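Local coordinates for putative Zn-dependent Alcohol Dehydrogenase (Rhodobacter sphaeroides, PDB 3IV6), which binds S-adenosylmethionine in a Rossmann-like domain and is probably a methyltransferase, although it was named a putative zinc-dependent alcohol dehydrogenase, at residues D112-D117 and S137-G142. Numbering follows the deposited sequence.
Sequences DFVLND and SLVGSG. With SAM (S-adenosylmethionine), chain E.
In the Rossmann-like sheet, strand 113-117, helix 125-139 and strand 143-149 form a beta-alpha-beta unit, and here the helix's C-terminal end packs over the start of the first strand. V114 points toward the helix. Its CG1 stands anti to the backbone N (chi1 157°), while CG2, beside that N, reaches L138 and V139, crossing both side chains at about a right angle. CG2 of V114 lies 3.7 Å from CB of L138, and CG1 of V139, anti to its own carbonyl carbon, faces the V114 side chain. Short, branched apolar side chains suit a buried strand-helix interface, while the longer L138 also touches I52 of the neighbouring strand 48-52 and comes within about 4 Å, side chain to side chain, of SAM-binding I99. The helix ends at V139; G140 breaks from it with a positive phi (50°) that favours glycine, and a type II' turn closes with G142 N bonded to V139 O at 2.7 Å. G142 then passes D112, its CA 3.3 Å from D112 O in a CH...O contact; a CB would clash with that oxygen. Across these two segments the contact is apolar packing plus this CH...O contact, while backbone bonds from D112 and V114 to T143 tie the returning chain into the sheet.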
# COMPACT_ATOMS: atom_id res chain seq x y z
N ASP A 112 -10.10 0.62 16.04
CA ASP A 112 -8.99 0.47 16.99
C ASP A 112 -7.63 0.36 16.26
O ASP A 112 -6.60 0.88 16.74
CB ASP A 112 -9.16 -0.76 17.87
CG ASP A 112 -10.35 -0.67 18.80
OD1 ASP A 112 -11.02 -1.71 18.98
OD2 ASP A 112 -10.60 0.43 19.35
N PHE A 113 -7.64 -0.32 15.11
CA PHE A 113 -6.45 -0.56 14.31
C PHE A 113 -6.65 -0.32 12.83
O PHE A 113 -7.68 -0.69 12.26
CB PHE A 113 -5.94 -1.98 14.51
CG PHE A 113 -5.50 -2.28 15.91
CD1 PHE A 113 -4.22 -1.98 16.32
CD2 PHE A 113 -6.39 -2.85 16.81
CE1 PHE A 113 -3.82 -2.26 17.61
CE2 PHE A 113 -6.00 -3.12 18.10
CZ PHE A 113 -4.72 -2.83 18.50
N VAL A 114 -5.67 0.32 12.20
CA VAL A 114 -5.63 0.40 10.75
C VAL A 114 -4.36 -0.29 10.30
O VAL A 114 -3.25 0.10 10.70
CB VAL A 114 -5.67 1.85 10.24
CG1 VAL A 114 -5.07 1.95 8.81
CG2 VAL A 114 -7.08 2.41 10.28
N LEU A 115 -4.52 -1.33 9.51
CA LEU A 115 -3.38 -2.07 8.95
C LEU A 115 -3.23 -1.86 7.42
O LEU A 115 -4.22 -1.77 6.68
CB LEU A 115 -3.51 -3.56 9.26
CG LEU A 115 -4.13 -3.92 10.60
CD1 LEU A 115 -4.37 -5.41 10.68
CD2 LEU A 115 -3.32 -3.43 11.78
N ASN A 116 -1.99 -1.76 6.95
CA ASN A 116 -1.71 -1.97 5.52
C ASN A 116 -0.29 -2.42 5.25
O ASN A 116 0.65 -2.02 5.97
CB ASN A 116 -2.08 -0.73 4.69
CG ASN A 116 -1.47 0.56 5.23
OD1 ASN A 116 -2.11 1.29 5.99
ND2 ASN A 116 -0.25 0.87 4.80
N ASP A 117 -0.14 -3.28 4.24
CA ASP A 117 1.17 -3.82 3.87
C ASP A 117 1.71 -3.24 2.57
O ASP A 117 1.25 -3.62 1.50
CB ASP A 117 1.11 -5.34 3.74
CG ASP A 117 2.48 -5.95 3.40
OD1 ASP A 117 3.52 -5.46 3.91
OD2 ASP A 117 2.52 -6.93 2.64
N SER A 137 -6.93 9.52 10.80
CA SER A 137 -8.30 9.96 10.86
C SER A 137 -9.24 8.78 11.15
O SER A 137 -10.19 8.93 11.91
CB SER A 137 -8.67 10.64 9.55
OG SER A 137 -10.02 11.01 9.53
N LEU A 138 -8.96 7.63 10.55
CA LEU A 138 -9.78 6.44 10.76
C LEU A 138 -9.70 5.97 12.20
O LEU A 138 -10.72 5.62 12.81
CB LEU A 138 -9.33 5.32 9.81
CG LEU A 138 -9.64 5.53 8.33
CD1 LEU A 138 -9.12 4.36 7.50
CD2 LEU A 138 -11.13 5.73 8.10
N VAL A 139 -8.49 5.95 12.75
CA VAL A 139 -8.23 5.25 14.00
C VAL A 139 -8.57 6.12 15.21
O VAL A 139 -8.66 5.63 16.33
CB VAL A 139 -6.76 4.81 14.10
CG1 VAL A 139 -6.42 3.82 12.99
CG2 VAL A 139 -5.83 6.01 14.04
N GLY A 140 -8.76 7.41 14.96
CA GLY A 140 -8.80 8.39 16.03
C GLY A 140 -7.63 8.26 16.99
O GLY A 140 -6.53 8.73 16.70
N SER A 141 -7.86 7.61 18.12
CA SER A 141 -6.82 7.41 19.12
C SER A 141 -6.29 5.99 19.09
O SER A 141 -5.65 5.53 20.04
CB SER A 141 -7.35 7.75 20.52
OG SER A 141 -8.49 6.97 20.83
N GLY A 142 -6.56 5.28 18.00
CA GLY A 142 -6.12 3.91 17.84
C GLY A 142 -4.70 3.81 17.32
O GLY A 142 -3.95 4.78 17.35
N SAM E . -0.84 -5.35 -2.58
CA SAM E . 0.31 -5.56 -1.72
C SAM E . -0.04 -6.44 -0.54
O SAM E . -1.17 -6.91 -0.35
OXT SAM E . 0.87 -6.70 0.21
CB SAM E . 0.92 -4.23 -1.28
CG SAM E . 0.41 -2.99 -2.03
SD SAM E . -1.18 -2.29 -1.48
CE SAM E . -1.77 -3.48 -0.25
C5' SAM E . -2.25 -2.47 -2.96
C4' SAM E . -3.76 -2.54 -2.75
O4' SAM E . -4.22 -1.31 -2.22
C3' SAM E . -4.52 -2.73 -4.05
O3' SAM E . -5.62 -3.56 -3.75
C2' SAM E . -5.06 -1.35 -4.39
O2' SAM E . -6.32 -1.42 -5.01
C1' SAM E . -5.19 -0.69 -3.03
N9 SAM E . -4.91 0.75 -3.10
C8 SAM E . -3.84 1.34 -3.73
N7 SAM E . -3.95 2.69 -3.59
C5 SAM E . -5.07 2.99 -2.88
C6 SAM E . -5.64 4.20 -2.46
N6 SAM E . -5.10 5.39 -2.75
N1 SAM E . -6.82 4.16 -1.76
C2 SAM E . -7.42 2.94 -1.50
N3 SAM E . -6.86 1.74 -1.89
C4 SAM E . -5.70 1.76 -2.58